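Local coordinates for inositol-1-monophosphatase (Thermotoga maritima, PDB 2P3N), which removes phosphate from inositol monophosphates and fructose 1,6-bisphosphate, among other substrates, as a magnesium-dependent homotetrameric phosphatase, at residues R172-A177 with A181-A186; I37-D42 with N86-L91. All coordinates share one frame; numbering follows the deposited sequence.

In the fold
Both contacts lie near the magnesium site of the phosphatase, their centres about 18 Å apart. Contact 2 (37-42 with 86-91) joins strand 37-38 and the start of helix 40-56 to helix 84-89, and contact 1 (172-177 with 181-186) forms the start of helix 177-185. The side chains of F87 in contact 2 and A177 in contact 1 each lie about 9 Å from the bound magnesium ion, so both belong to the surroundings of the metal and neither is a ligand. Within the chain the two meet where the side chain of N86 comes up to L174 and G175. They also meet between subunits: Y183 of contact 1 packs on L91 of the second subunit.

Contact 1: R172-A177 with A181-A186; sequences RILGSA and AAYVGA
A177 and A181 are joined by an i to i+4 hydrogen bond in the first turns of helix 177-185: A181 N donates to A177 O at 3.0 Å. The donor lies nearly in line with the carbonyl (C=O...N angle 166°), and the N-H...O angle is 152°. The methyl of A181 stays close to the same acceptor, with A181 CB 3.7 Å from A177 O.

The apolar part is a single pair. L174 CD2 approaches the ring of Y183 obliquely, 3.8 Å from Y183 CE2 and 3.9 Å from Y183 CD2. With CG turned anti to its carbonyl carbon (chi1 -44°), L174 sends this methyl from the loop to the helix. Beyond the segments, Y183 OH is hydrogen-bonded to E118 OE2, and L91 of the second subunit packs on Y183.

The loop end sets the helix start. S176 holds the N-cap position, and its OG is hydrogen-bonded to D82 O and S95 OG, which ties the start of the helix to strands 81-82 and 95-102. G175, with a positive phi, takes a backbone shape in which a CB would collide with the preceding carbonyl oxygen, and so lets the chain turn from strand 170-172 into the helix.

The position of this turn suits a substrate pocket. The side chain of A177 lies about 4 Å from those of D82 and D201, and A177 N makes a weak hydrogen bond to D82 OD2. As in related enzymes, R172, A177 and D82 probably bind substrate and D201 a second magnesium; the arrangement is thus a strand-loop-helix connection bordering the active site of the inositol monophosphatase fold.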
loop_
_atom_site.group_PDB
_atom_site.type_symbol
_atom_site.label_atom_id
_atom_site.label_comp_id
_atom_site.label_asym_id
_atom_site.label_seq_id
_atom_site.Cartn_x
_atom_site.Cartn_y
_atom_site.Cartn_z
ATOM N N ARG A 172 -6.073 15.020 -19.038
ATOM C CA ARG A 172 -5.983 14.952 -17.581
ATOM C C ARG A 172 -5.318 16.150 -16.911
ATOM O O ARG A 172 -4.372 16.744 -17.435
ATOM C CB ARG A 172 -5.244 13.676 -17.156
ATOM C CG ARG A 172 -6.003 12.379 -17.431
ATOM C CD ARG A 172 -7.406 12.416 -16.809
ATOM N NE ARG A 172 -8.219 11.253 -17.171
ATOM C CZ ARG A 172 -9.503 11.316 -17.516
ATOM N NH1 ARG A 172 -10.161 10.206 -17.824
ATOM N NH2 ARG A 172 -10.128 12.489 -17.566
ATOM N N ILE A 173 -5.844 16.487 -15.738
ATOM C CA ILE A 173 -5.343 17.577 -14.905
ATOM C C ILE A 173 -5.345 16.985 -13.494
ATOM O O ILE A 173 -6.339 17.095 -12.767
ATOM C CB ILE A 173 -6.286 18.781 -14.942
ATOM C CG1 ILE A 173 -6.340 19.346 -16.358
ATOM C CG2 ILE A 173 -5.818 19.830 -13.953
ATOM C CD1 ILE A 173 -7.260 20.529 -16.501
ATOM N N LEU A 174 -4.226 16.361 -13.126
ATOM C CA LEU A 174 -4.082 15.677 -11.844
ATOM C C LEU A 174 -3.632 16.534 -10.685
ATOM O O LEU A 174 -4.131 16.369 -9.575
ATOM C CB LEU A 174 -3.114 14.508 -11.988
ATOM C CG LEU A 174 -3.267 13.629 -13.229
ATOM C CD1 LEU A 174 -2.810 14.405 -14.465
ATOM C CD2 LEU A 174 -2.419 12.377 -13.060
ATOM N N GLY A 175 -2.666 17.417 -10.920
ATOM C CA GLY A 175 -2.219 18.288 -9.848
ATOM C C GLY A 175 -0.739 18.342 -9.549
ATOM O O GLY A 175 -0.295 19.248 -8.843
ATOM N N SER A 176 0.028 17.395 -10.080
ATOM C CA SER A 176 1.461 17.373 -9.824
ATOM C C SER A 176 2.286 17.420 -11.101
ATOM O O SER A 176 2.286 16.481 -11.893
ATOM C CB SER A 176 1.833 16.126 -9.010
ATOM O OG SER A 176 3.171 16.199 -8.536
ATOM N N ALA A 177 2.992 18.527 -11.286
ATOM C CA ALA A 177 3.840 18.719 -12.452
ATOM C C ALA A 177 4.855 17.579 -12.590
ATOM O O ALA A 177 4.867 16.846 -13.584
ATOM C CB ALA A 177 4.569 20.049 -12.333
ATOM N N ALA A 181 4.884 14.559 -15.502
ATOM C CA ALA A 181 5.944 14.404 -16.488
ATOM C C ALA A 181 6.432 12.971 -16.427
ATOM O O ALA A 181 6.651 12.335 -17.454
ATOM C CB ALA A 181 7.084 15.351 -16.181
ATOM N N ALA A 182 6.591 12.474 -15.201
ATOM C CA ALA A 182 7.059 11.109 -14.940
ATOM C C ALA A 182 6.069 10.063 -15.435
ATOM O O ALA A 182 6.461 8.964 -15.825
ATOM C CB ALA A 182 7.306 10.920 -13.454
ATOM N N TYR A 183 4.787 10.403 -15.416
ATOM C CA TYR A 183 3.776 9.480 -15.881
ATOM C C TYR A 183 3.924 9.205 -17.371
ATOM O O TYR A 183 3.574 8.123 -17.834
ATOM C CB TYR A 183 2.380 10.026 -15.574
ATOM C CG TYR A 183 1.838 9.590 -14.227
ATOM C CD1 TYR A 183 2.647 8.901 -13.310
ATOM C CD2 TYR A 183 0.528 9.878 -13.858
ATOM C CE1 TYR A 183 2.160 8.512 -12.052
ATOM C CE2 TYR A 183 0.031 9.498 -12.611
ATOM C CZ TYR A 183 0.850 8.818 -11.713
ATOM O OH TYR A 183 0.363 8.465 -10.471
ATOM N N VAL A 184 4.438 10.173 -18.129
ATOM C CA VAL A 184 4.611 9.948 -19.560
ATOM C C VAL A 184 5.775 8.982 -19.727
ATOM O O VAL A 184 5.762 8.113 -20.599
ATOM C CB VAL A 184 4.916 11.267 -20.358
ATOM C CG1 VAL A 184 4.067 12.421 -19.840
ATOM C CG2 VAL A 184 6.392 11.596 -20.301
ATOM N N GLY A 185 6.780 9.137 -18.875
ATOM C CA GLY A 185 7.934 8.263 -18.941
ATOM C C GLY A 185 7.548 6.833 -18.621
ATOM O O GLY A 185 8.192 5.904 -19.090
ATOM N N ALA A 186 6.494 6.656 -17.823
ATOM C CA ALA A 186 6.021 5.327 -17.423
ATOM C C ALA A 186 4.936 4.802 -18.349
ATOM O O ALA A 186 4.371 3.747 -18.098
ATOM C CB ALA A 186 5.495 5.363 -15.991
#

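Contact 2: I37-D42 with N86-L91; sequences IVTEID and NFVHGL
V88 meets two side chains of segment 37-42 through one methyl: V88 CG2 is 3.8 Å from T39 CG2 and 4.0 Å from I37 CD1. The T39 and V88 side chains run past each other in opposite directions, while that of I37 comes in at a slant. One helical position earlier, F87 reaches helix 40-56 with the far end of its ring, F87 CZ lying 4.1 Å from I41 CG2, and these two side chains cross at about a right angle. All three contacts are apolar.

The next shell explains how T39 can offer a methyl to V88. Its OG1 sits between the backbone N and the carbonyl carbon (chi1 73°), which leaves CG2 facing V88 and turns the hydroxyl to the helix start. There T39 OG1 accepts from I41 N at 3.2 Å and donates to D42 OD2 at 2.5 Å. T39 N adds a second donor to D42 OD2 at 2.8 Å, arriving from above the carboxylate plane (59° out of it). With an alanine here, I41 N and D42 OD2 would probably each lose a mate and a gap would be likely to open beside V88 CG2.

Further out, D42 OD1 is hydrogen-bonded to T84 OG1, so one carboxylate links two helix starts. F87 packs on L18 and H21 of helix 2-21 and on I81, and stands edge-to-face with F94. Helix 84-89 ends just before G90, whose phi of 102° is positive; N86 O accepts from both G90 N and L91 N.

T39 and D42 thus form a capping box at the head of helix 40-56, set against the helix that begins at the last residue of the DPIDGT sequence of the inositol monophosphatase family; D79 and I81 of that sequence bind magnesium.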
loop_
_atom_site.group_PDB
_atom_site.type_symbol
_atom_site.label_atom_id
_atom_site.label_comp_id
_atom_site.label_asym_id
_atom_site.label_seq_id
_atom_site.Cartn_x
_atom_site.Cartn_y
_atom_site.Cartn_z
ATOM N N ILE A 37 0.128 28.720 -3.189
ATOM C CA ILE A 37 0.336 28.659 -1.747
ATOM C C ILE A 37 1.521 27.807 -1.291
ATOM O O ILE A 37 2.120 27.050 -2.058
ATOM C CB ILE A 37 -0.917 28.105 -1.046
ATOM C CG1 ILE A 37 -1.219 26.704 -1.592
ATOM C CG2 ILE A 37 -2.095 29.041 -1.252
ATOM C CD1 ILE A 37 -2.213 25.910 -0.772
ATOM N N VAL A 38 1.842 27.945 -0.014
ATOM C CA VAL A 38 2.919 27.195 0.594
ATOM C C VAL A 38 2.490 26.979 2.041
ATOM O O VAL A 38 1.663 27.742 2.575
ATOM C CB VAL A 38 4.271 27.977 0.542
ATOM C CG1 VAL A 38 4.156 29.293 1.318
ATOM C CG2 VAL A 38 5.401 27.118 1.108
ATOM N N THR A 39 3.025 25.931 2.667
ATOM C CA THR A 39 2.703 25.634 4.053
ATOM C C THR A 39 3.988 25.460 4.844
ATOM O O THR A 39 5.084 25.517 4.286
ATOM C CB THR A 39 1.845 24.344 4.173
ATOM O OG1 THR A 39 2.652 23.183 3.918
ATOM C CG2 THR A 39 0.708 24.383 3.176
ATOM N N GLU A 40 3.841 25.256 6.147
ATOM C CA GLU A 40 4.983 25.057 7.019
ATOM C C GLU A 40 5.579 23.666 6.787
ATOM O O GLU A 40 6.741 23.413 7.132
ATOM C CB GLU A 40 4.562 25.205 8.485
ATOM C CG GLU A 40 5.725 25.177 9.480
ATOM C CD GLU A 40 6.685 26.355 9.305
ATOM O OE1 GLU A 40 7.832 26.283 9.813
ATOM O OE2 GLU A 40 6.289 27.355 8.661
ATOM N N ILE A 41 4.792 22.762 6.202
ATOM C CA ILE A 41 5.289 21.413 5.939
ATOM C C ILE A 41 6.139 21.401 4.666
ATOM O O ILE A 41 7.020 20.554 4.516
ATOM C CB ILE A 41 4.141 20.392 5.829
ATOM C CG1 ILE A 41 3.344 20.367 7.131
ATOM C CG2 ILE A 41 4.704 18.997 5.647
ATOM C CD1 ILE A 41 2.669 21.660 7.469
ATOM N N ASP A 42 5.876 22.340 3.754
ATOM C CA ASP A 42 6.672 22.449 2.530
ATOM C C ASP A 42 8.105 22.731 3.005
ATOM O O ASP A 42 9.067 22.114 2.541
ATOM C CB ASP A 42 6.198 23.629 1.662
ATOM C CG ASP A 42 4.840 23.381 0.988
ATOM O OD1 ASP A 42 4.802 23.190 -0.251
ATOM O OD2 ASP A 42 3.809 23.384 1.688
ATOM N N ASN A 86 -3.127 20.144 -3.745
ATOM C CA ASN A 86 -3.648 18.796 -3.584
ATOM C C ASN A 86 -3.335 18.335 -2.171
ATOM O O ASN A 86 -4.216 17.883 -1.433
ATOM C CB ASN A 86 -2.966 17.856 -4.571
ATOM C CG ASN A 86 -3.626 17.851 -5.919
ATOM O OD1 ASN A 86 -3.136 17.222 -6.854
ATOM N ND2 ASN A 86 -4.753 18.544 -6.034
ATOM N N PHE A 87 -2.056 18.457 -1.816
ATOM C CA PHE A 87 -1.549 18.074 -0.505
ATOM C C PHE A 87 -2.429 18.620 0.624
ATOM O O PHE A 87 -2.740 17.919 1.587
ATOM C CB PHE A 87 -0.113 18.594 -0.337
ATOM C CG PHE A 87 0.472 18.295 1.007
ATOM C CD1 PHE A 87 0.878 17.002 1.331
ATOM C CD2 PHE A 87 0.528 19.282 1.987
ATOM C CE1 PHE A 87 1.323 16.694 2.608
ATOM C CE2 PHE A 87 0.970 18.989 3.267
ATOM C CZ PHE A 87 1.367 17.689 3.581
ATOM N N VAL A 88 -2.820 19.884 0.491
ATOM C CA VAL A 88 -3.658 20.555 1.480
ATOM C C VAL A 88 -5.092 20.039 1.507
ATOM O O VAL A 88 -5.669 19.871 2.574
ATOM C CB VAL A 88 -3.674 22.093 1.229
ATOM C CG1 VAL A 88 -4.822 22.751 1.982
ATOM C CG2 VAL A 88 -2.353 22.696 1.681
ATOM N N HIS A 89 -5.667 19.774 0.345
ATOM C CA HIS A 89 -7.046 19.313 0.308
ATOM C C HIS A 89 -7.206 17.835 0.568
ATOM O O HIS A 89 -8.314 17.360 0.829
ATOM C CB HIS A 89 -7.699 19.696 -1.020
ATOM C CG HIS A 89 -8.041 21.152 -1.111
ATOM N ND1 HIS A 89 -9.321 21.603 -1.336
ATOM C CD2 HIS A 89 -7.271 22.257 -0.980
ATOM C CE1 HIS A 89 -9.326 22.923 -1.339
ATOM N NE2 HIS A 89 -8.095 23.345 -1.127
ATOM N N GLY A 90 -6.096 17.104 0.502
ATOM C CA GLY A 90 -6.157 15.682 0.770
ATOM C C GLY A 90 -6.135 14.798 -0.451
ATOM O O GLY A 90 -6.392 13.601 -0.337
ATOM N N LEU A 91 -5.857 15.370 -1.618
ATOM C CA LEU A 91 -5.772 14.568 -2.832
ATOM C C LEU A 91 -4.408 13.906 -2.877
ATOM O O LEU A 91 -3.395 14.521 -2.532
ATOM C CB LEU A 91 -5.959 15.423 -4.073
ATOM C CG LEU A 91 -7.411 15.812 -4.317
ATOM C CD1 LEU A 91 -7.491 16.898 -5.388
ATOM C CD2 LEU A 91 -8.186 14.574 -4.715
#